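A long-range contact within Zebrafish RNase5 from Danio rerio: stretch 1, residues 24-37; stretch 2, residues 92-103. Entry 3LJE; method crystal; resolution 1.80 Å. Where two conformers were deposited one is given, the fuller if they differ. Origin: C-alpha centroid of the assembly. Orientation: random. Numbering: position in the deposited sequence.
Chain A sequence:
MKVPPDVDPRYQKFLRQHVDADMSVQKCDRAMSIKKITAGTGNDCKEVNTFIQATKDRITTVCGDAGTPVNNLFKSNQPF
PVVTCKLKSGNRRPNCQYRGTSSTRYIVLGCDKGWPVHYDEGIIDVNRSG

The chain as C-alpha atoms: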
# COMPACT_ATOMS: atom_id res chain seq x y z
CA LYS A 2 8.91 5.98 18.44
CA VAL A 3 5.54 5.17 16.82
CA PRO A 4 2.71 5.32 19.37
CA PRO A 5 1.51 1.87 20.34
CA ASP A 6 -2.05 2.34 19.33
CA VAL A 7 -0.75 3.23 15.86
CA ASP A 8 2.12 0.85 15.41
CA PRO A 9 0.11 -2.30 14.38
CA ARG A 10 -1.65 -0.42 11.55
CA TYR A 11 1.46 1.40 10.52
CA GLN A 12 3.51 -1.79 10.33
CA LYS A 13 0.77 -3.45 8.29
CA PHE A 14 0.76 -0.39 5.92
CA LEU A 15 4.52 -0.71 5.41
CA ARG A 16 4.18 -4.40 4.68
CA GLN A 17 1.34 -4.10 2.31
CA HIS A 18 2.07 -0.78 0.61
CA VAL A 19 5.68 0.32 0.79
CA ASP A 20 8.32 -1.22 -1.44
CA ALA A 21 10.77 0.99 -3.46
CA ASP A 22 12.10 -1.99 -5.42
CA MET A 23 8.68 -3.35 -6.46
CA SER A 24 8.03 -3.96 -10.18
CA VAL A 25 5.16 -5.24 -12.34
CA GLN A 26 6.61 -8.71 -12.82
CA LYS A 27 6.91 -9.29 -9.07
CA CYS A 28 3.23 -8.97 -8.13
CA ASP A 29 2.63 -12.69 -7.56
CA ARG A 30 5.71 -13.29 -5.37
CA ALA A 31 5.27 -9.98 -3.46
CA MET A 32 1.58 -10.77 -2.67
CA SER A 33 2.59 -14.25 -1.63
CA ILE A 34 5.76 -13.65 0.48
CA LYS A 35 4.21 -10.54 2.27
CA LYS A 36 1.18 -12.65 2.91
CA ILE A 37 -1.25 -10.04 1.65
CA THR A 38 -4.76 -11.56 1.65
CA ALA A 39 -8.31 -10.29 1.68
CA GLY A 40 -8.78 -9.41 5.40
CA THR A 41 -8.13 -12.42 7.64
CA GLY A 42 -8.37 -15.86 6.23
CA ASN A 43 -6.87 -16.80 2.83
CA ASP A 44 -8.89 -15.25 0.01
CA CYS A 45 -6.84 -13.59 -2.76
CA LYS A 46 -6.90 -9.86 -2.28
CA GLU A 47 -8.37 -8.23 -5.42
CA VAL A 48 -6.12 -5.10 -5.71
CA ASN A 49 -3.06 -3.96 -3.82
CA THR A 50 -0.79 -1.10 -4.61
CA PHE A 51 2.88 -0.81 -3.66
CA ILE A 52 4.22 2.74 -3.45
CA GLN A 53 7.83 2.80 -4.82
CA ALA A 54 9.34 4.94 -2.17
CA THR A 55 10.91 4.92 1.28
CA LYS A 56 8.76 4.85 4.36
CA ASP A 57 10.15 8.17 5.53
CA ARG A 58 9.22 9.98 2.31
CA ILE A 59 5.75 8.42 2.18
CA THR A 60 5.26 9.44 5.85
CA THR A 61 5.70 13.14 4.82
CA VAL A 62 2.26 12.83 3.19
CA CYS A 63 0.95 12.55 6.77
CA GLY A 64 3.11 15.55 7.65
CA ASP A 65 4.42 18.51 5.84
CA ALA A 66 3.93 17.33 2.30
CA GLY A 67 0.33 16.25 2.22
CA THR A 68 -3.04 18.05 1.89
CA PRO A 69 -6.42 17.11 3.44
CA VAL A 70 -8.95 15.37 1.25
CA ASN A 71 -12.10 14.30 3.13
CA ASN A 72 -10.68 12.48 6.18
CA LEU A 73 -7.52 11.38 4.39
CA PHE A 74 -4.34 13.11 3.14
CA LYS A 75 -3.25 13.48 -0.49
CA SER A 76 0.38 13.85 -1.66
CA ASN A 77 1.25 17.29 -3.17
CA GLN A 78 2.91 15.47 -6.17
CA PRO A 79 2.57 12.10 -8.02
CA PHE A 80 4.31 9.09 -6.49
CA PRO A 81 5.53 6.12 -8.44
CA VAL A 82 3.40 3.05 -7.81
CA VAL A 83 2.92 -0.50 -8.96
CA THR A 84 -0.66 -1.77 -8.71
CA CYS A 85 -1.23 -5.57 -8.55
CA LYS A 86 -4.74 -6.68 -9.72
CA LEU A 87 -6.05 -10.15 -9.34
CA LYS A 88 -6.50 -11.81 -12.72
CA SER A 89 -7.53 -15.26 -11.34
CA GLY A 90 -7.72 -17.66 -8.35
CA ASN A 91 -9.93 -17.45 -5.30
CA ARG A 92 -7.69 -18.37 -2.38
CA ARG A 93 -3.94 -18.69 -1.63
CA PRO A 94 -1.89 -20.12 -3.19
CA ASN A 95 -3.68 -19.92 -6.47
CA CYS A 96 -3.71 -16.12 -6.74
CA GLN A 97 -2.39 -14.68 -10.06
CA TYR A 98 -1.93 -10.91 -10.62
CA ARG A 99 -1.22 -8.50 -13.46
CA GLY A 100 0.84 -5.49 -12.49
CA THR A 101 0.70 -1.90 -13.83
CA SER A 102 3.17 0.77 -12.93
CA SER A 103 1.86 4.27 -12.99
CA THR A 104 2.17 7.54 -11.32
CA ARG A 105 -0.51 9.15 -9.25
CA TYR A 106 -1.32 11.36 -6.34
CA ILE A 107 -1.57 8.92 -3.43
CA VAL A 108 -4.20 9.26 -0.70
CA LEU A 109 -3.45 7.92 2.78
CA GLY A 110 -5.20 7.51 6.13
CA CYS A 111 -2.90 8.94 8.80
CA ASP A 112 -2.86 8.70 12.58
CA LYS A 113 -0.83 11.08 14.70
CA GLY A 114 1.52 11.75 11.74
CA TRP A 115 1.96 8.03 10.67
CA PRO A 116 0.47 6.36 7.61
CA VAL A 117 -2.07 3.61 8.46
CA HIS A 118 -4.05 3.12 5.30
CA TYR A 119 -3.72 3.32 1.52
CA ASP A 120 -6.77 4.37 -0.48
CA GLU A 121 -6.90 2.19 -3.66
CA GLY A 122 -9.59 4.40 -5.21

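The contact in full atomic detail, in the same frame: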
# COMPACT_ATOMS: atom_id res chain seq x y z
N SER A 24 8.09 -4.13 -8.72
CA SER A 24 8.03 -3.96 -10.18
C SER A 24 6.83 -4.75 -10.66
O SER A 24 6.34 -5.64 -9.91
CB SER A 24 9.32 -4.45 -10.87
OG SER A 24 9.23 -5.85 -10.97
N VAL A 25 6.34 -4.51 -11.89
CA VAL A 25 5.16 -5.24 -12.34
C VAL A 25 5.28 -6.77 -12.41
O VAL A 25 4.37 -7.56 -12.02
CB VAL A 25 4.73 -4.66 -13.73
CG1 VAL A 25 4.43 -3.09 -13.53
CG2 VAL A 25 5.85 -4.90 -14.84
N GLN A 26 6.47 -7.24 -12.71
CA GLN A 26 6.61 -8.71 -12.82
C GLN A 26 6.64 -9.40 -11.48
O GLN A 26 6.44 -10.61 -11.44
CB GLN A 26 7.91 -9.14 -13.47
CG GLN A 26 8.96 -8.13 -13.32
CD GLN A 26 8.72 -7.08 -14.37
OE1 GLN A 26 8.27 -7.46 -15.46
NE2 GLN A 26 9.01 -5.81 -14.09
N LYS A 27 6.84 -8.66 -10.39
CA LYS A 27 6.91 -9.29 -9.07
C LYS A 27 5.61 -9.38 -8.29
O LYS A 27 5.61 -9.79 -7.10
CB LYS A 27 7.95 -8.46 -8.21
CG LYS A 27 9.42 -8.40 -8.79
CD LYS A 27 10.26 -7.43 -7.78
CE LYS A 27 11.38 -6.89 -8.44
NZ LYS A 27 12.25 -6.17 -7.59
N CYS A 28 4.48 -8.90 -8.89
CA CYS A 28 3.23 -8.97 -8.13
C CYS A 28 2.95 -10.32 -7.45
O CYS A 28 2.63 -10.34 -6.28
CB CYS A 28 1.98 -8.63 -9.01
SG CYS A 28 1.89 -6.82 -9.35
N ASP A 29 3.00 -11.44 -8.19
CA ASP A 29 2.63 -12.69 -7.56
C ASP A 29 3.52 -13.02 -6.34
O ASP A 29 2.97 -13.34 -5.27
CB ASP A 29 2.74 -13.87 -8.51
CG ASP A 29 1.58 -13.88 -9.62
OD1 ASP A 29 0.67 -12.97 -9.58
OD2 ASP A 29 1.64 -14.78 -10.51
N ARG A 30 4.84 -12.91 -6.51
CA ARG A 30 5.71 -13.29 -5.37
C ARG A 30 5.60 -12.29 -4.21
O ARG A 30 5.66 -12.69 -3.05
CB ARG A 30 7.20 -13.48 -5.82
CG ARG A 30 8.16 -12.22 -5.84
CD ARG A 30 9.60 -12.49 -6.24
NE ARG A 30 9.71 -12.64 -7.67
CZ ARG A 30 10.66 -12.27 -8.51
NH1 ARG A 30 11.79 -11.63 -8.19
NH2 ARG A 30 10.43 -12.58 -9.75
N ALA A 31 5.42 -10.98 -4.50
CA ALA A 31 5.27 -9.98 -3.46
C ALA A 31 3.98 -10.27 -2.68
O ALA A 31 3.98 -10.26 -1.45
CB ALA A 31 5.25 -8.57 -4.04
N MET A 32 2.86 -10.53 -3.38
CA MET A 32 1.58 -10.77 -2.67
C MET A 32 1.70 -12.04 -1.79
O MET A 32 1.16 -12.16 -0.71
CB MET A 32 0.42 -10.95 -3.70
CG MET A 32 0.10 -9.63 -4.51
SD MET A 32 -0.41 -8.20 -3.36
CE MET A 32 -2.15 -8.79 -3.03
N SER A 33 2.42 -12.99 -2.33
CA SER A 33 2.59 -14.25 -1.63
C SER A 33 3.56 -14.12 -0.41
O SER A 33 3.17 -14.42 0.70
CB SER A 33 3.13 -15.27 -2.65
OG SER A 33 3.51 -16.42 -1.94
N ILE A 34 4.78 -13.65 -0.63
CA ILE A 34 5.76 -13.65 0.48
C ILE A 34 5.34 -12.63 1.59
O ILE A 34 5.57 -12.88 2.75
CB ILE A 34 7.19 -13.31 -0.05
CG1 ILE A 34 8.23 -13.69 1.04
CG2 ILE A 34 7.38 -11.80 -0.41
CD1 ILE A 34 9.72 -13.31 0.50
N LYS A 35 4.61 -11.55 1.22
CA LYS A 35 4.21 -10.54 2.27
C LYS A 35 2.90 -10.99 2.85
O LYS A 35 2.29 -10.34 3.76
CB LYS A 35 4.09 -9.12 1.62
CG LYS A 35 5.48 -8.50 1.05
CD LYS A 35 5.14 -7.34 0.08
CE LYS A 35 6.41 -6.87 -0.75
NZ LYS A 35 7.30 -6.11 0.15
N LYS A 36 2.42 -12.14 2.39
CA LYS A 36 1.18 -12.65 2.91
C LYS A 36 -0.01 -11.66 2.88
O LYS A 36 -0.79 -11.50 3.86
CB LYS A 36 1.39 -13.12 4.37
CG LYS A 36 2.47 -14.21 4.47
CD LYS A 36 2.33 -14.94 5.89
CE LYS A 36 2.89 -16.37 5.89
NZ LYS A 36 4.24 -16.43 5.29
N ILE A 37 -0.21 -11.05 1.72
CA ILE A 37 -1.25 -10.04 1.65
C ILE A 37 -2.51 -10.71 1.15
O ILE A 37 -2.57 -11.07 -0.04
CB ILE A 37 -0.86 -8.96 0.68
CG1 ILE A 37 0.45 -8.36 1.25
CG2 ILE A 37 -2.00 -7.83 0.53
CD1 ILE A 37 1.10 -7.42 0.24
N ARG A 92 -8.38 -18.38 -3.66
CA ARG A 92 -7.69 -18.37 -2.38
C ARG A 92 -6.22 -18.68 -2.57
O ARG A 92 -5.86 -19.23 -3.60
CB ARG A 92 -8.26 -19.42 -1.41
CG ARG A 92 -9.81 -19.41 -1.30
CD ARG A 92 -10.19 -20.29 -0.09
NE ARG A 92 -9.64 -19.65 1.11
CZ ARG A 92 -10.34 -18.87 1.96
NH1 ARG A 92 -11.66 -18.65 1.78
NH2 ARG A 92 -9.69 -18.25 2.98
N ARG A 93 -5.38 -18.33 -1.57
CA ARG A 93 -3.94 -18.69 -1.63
C ARG A 93 -3.92 -20.24 -1.73
O ARG A 93 -4.73 -20.90 -1.05
CB ARG A 93 -3.21 -18.37 -0.31
CG ARG A 93 -2.86 -16.95 0.01
CD ARG A 93 -2.04 -16.87 1.38
NE ARG A 93 -0.70 -17.50 1.40
CZ ARG A 93 0.46 -16.83 1.19
NH1 ARG A 93 0.47 -15.51 0.92
NH2 ARG A 93 1.63 -17.43 1.37
N PRO A 94 -2.97 -20.82 -2.46
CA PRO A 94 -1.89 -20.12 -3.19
C PRO A 94 -2.17 -19.94 -4.69
O PRO A 94 -1.23 -19.79 -5.53
CB PRO A 94 -0.73 -21.08 -3.01
CG PRO A 94 -1.48 -22.48 -3.35
CD PRO A 94 -2.79 -22.30 -2.51
N ASN A 95 -3.43 -19.96 -5.06
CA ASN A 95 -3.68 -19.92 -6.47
C ASN A 95 -3.77 -18.50 -7.02
O ASN A 95 -4.07 -18.36 -8.19
CB ASN A 95 -4.99 -20.64 -6.80
CG ASN A 95 -5.13 -21.99 -6.08
OD1 ASN A 95 -4.17 -22.80 -6.05
ND2 ASN A 95 -6.34 -22.27 -5.55
N CYS A 96 -3.56 -17.47 -6.20
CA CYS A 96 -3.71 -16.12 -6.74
C CYS A 96 -2.74 -15.76 -7.90
O CYS A 96 -1.54 -16.02 -7.80
CB CYS A 96 -3.53 -15.12 -5.60
SG CYS A 96 -4.30 -15.61 -4.02
N GLN A 97 -3.24 -15.18 -9.00
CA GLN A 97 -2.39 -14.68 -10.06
C GLN A 97 -2.76 -13.22 -10.32
O GLN A 97 -3.97 -12.91 -10.50
CB GLN A 97 -2.59 -15.45 -11.34
CG GLN A 97 -2.09 -16.87 -11.17
CD GLN A 97 -2.18 -17.67 -12.47
OE1 GLN A 97 -2.94 -18.66 -12.56
NE2 GLN A 97 -1.43 -17.23 -13.47
N TYR A 98 -1.73 -12.38 -10.42
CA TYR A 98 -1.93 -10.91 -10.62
C TYR A 98 -1.35 -10.36 -11.91
O TYR A 98 -0.42 -10.95 -12.49
CB TYR A 98 -1.24 -10.17 -9.43
CG TYR A 98 -1.88 -10.44 -8.13
CD1 TYR A 98 -2.94 -9.60 -7.67
CD2 TYR A 98 -1.53 -11.56 -7.36
CE1 TYR A 98 -3.60 -9.88 -6.52
CE2 TYR A 98 -2.24 -11.84 -6.20
CZ TYR A 98 -3.26 -10.99 -5.80
OH TYR A 98 -3.93 -11.19 -4.64
N ARG A 99 -1.82 -9.18 -12.33
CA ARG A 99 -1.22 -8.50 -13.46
C ARG A 99 -0.77 -7.22 -12.81
O ARG A 99 -1.49 -6.66 -11.98
CB ARG A 99 -2.29 -8.22 -14.51
CG ARG A 99 -1.93 -7.25 -15.64
CD ARG A 99 -0.81 -7.74 -16.65
NE ARG A 99 -1.10 -8.97 -17.46
CZ ARG A 99 -2.32 -9.43 -17.83
NH1 ARG A 99 -3.44 -8.79 -17.47
NH2 ARG A 99 -2.42 -10.55 -18.57
N GLY A 100 0.39 -6.72 -13.13
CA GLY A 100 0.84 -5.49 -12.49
C GLY A 100 0.88 -4.31 -13.48
O GLY A 100 1.13 -4.53 -14.67
N THR A 101 0.61 -3.10 -13.01
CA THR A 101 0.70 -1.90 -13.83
C THR A 101 1.50 -0.85 -13.08
O THR A 101 1.31 -0.66 -11.87
CB THR A 101 -0.68 -1.31 -14.06
OG1 THR A 101 -1.48 -2.26 -14.76
CG2 THR A 101 -0.57 -0.02 -14.92
N SER A 102 2.48 -0.23 -13.71
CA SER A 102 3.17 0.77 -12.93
C SER A 102 2.61 2.12 -13.45
O SER A 102 2.35 2.29 -14.67
CB SER A 102 4.67 0.68 -13.12
OG SER A 102 5.09 1.47 -14.20
N SER A 103 2.37 3.03 -12.52
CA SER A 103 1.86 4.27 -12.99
C SER A 103 2.23 5.30 -12.01
O SER A 103 2.94 5.03 -11.01
CB SER A 103 0.35 4.24 -13.14
OG SER A 103 -0.14 4.19 -11.84
O HOH W 1 2.49 -9.23 -13.01
O HOH W 2 0.47 -14.25 -12.74
O HOH W 3 -1.22 -14.24 -0.28
O HOH W 4 4.54 -17.41 2.57
O HOH W 5 -3.85 -12.33 -1.92

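Helix 28-34 packs across strand 97-103, with the two axes 7.7 Å apart at closest approach and their directions 124° apart. The contact buries 554 Å², both sides summed.

Three direct hydrogen bonds cross the contact. The shortest runs from Tyr-98 N to Asp-29 OD1, at 2.6 Å. The CA-to-CB bond of Asp-29 points sideways, but chi1 near -72° brings the carboxylate up to the strand backbone. The acid thus accepts a main-chain NH. The other two bonds come from Arg-93. Arg-93 NH1 donates to Ser-33 O at 2.9 Å, and the bond is nearly linear, with an angle of 168° at the hydrogen. Arg-93 NH2 makes a weak bond to Ser-33 O, at 3.4 Å. Ser-33 O sits at the edge of the guanidinium, near its plane, where the NH groups point. Ser-33 O also accepts from Lys-36 N at 2.9 Å, within the Schellman motif that closes the helix. The arginine therefore binds at the C-terminal end of the helix, sharing a carbonyl with the closing turn.

Apolar packing centres on Tyr-98. Met-32 CG lies over one face of its ring, 3.8 Å from the centroid of the Tyr-98 ring and 17° off the normal, a CH-pi contact. Met-32 SD is farther out, 4.9 Å from the centroid of the Tyr-98 ring. Met-32 CE reaches along to the phenol and lies 3.4 Å from Tyr-98 OH. Cys-28 CB meets Tyr-98 CB at 3.6 Å.

Gly-100 allows close approach of the backbones. Gly-100 CA is 4.3 Å from Val-25 CA and 3.6 Å from Cys-28 SG. An ideal CB on Gly-100 would fall 2.8 Å from both Cys-28 SG and Val-25 O, a clash with each. The CA-to-CB bond of Val-25 points toward the strand. Val-25 CB is 3.7 Å from Gly-100 O, and Val-25 CG1 is 3.5 Å from Ser-102 N.

Five waters each bridge the two stretches. Waters 1 and 2 both reach Tyr-98 O through weak bonds; water 1 also donates to Val-25 O at 2.7 Å, and water 2 to Asp-29 OD2 at 2.6 Å. Water 3 joins Arg-93 NH1, at 2.4 Å, a short distance, to Met-32 O, at 3.2 Å, and so adds a second link beside the direct bond from Arg-93 NH1 to Ser-33 O. Water 4 links Lys-36 NZ to Arg-93 NH2, the latter weakly. Water 5 donates to Ile-37 O at 2.6 Å and to Tyr-98 OH at 3.0 Å.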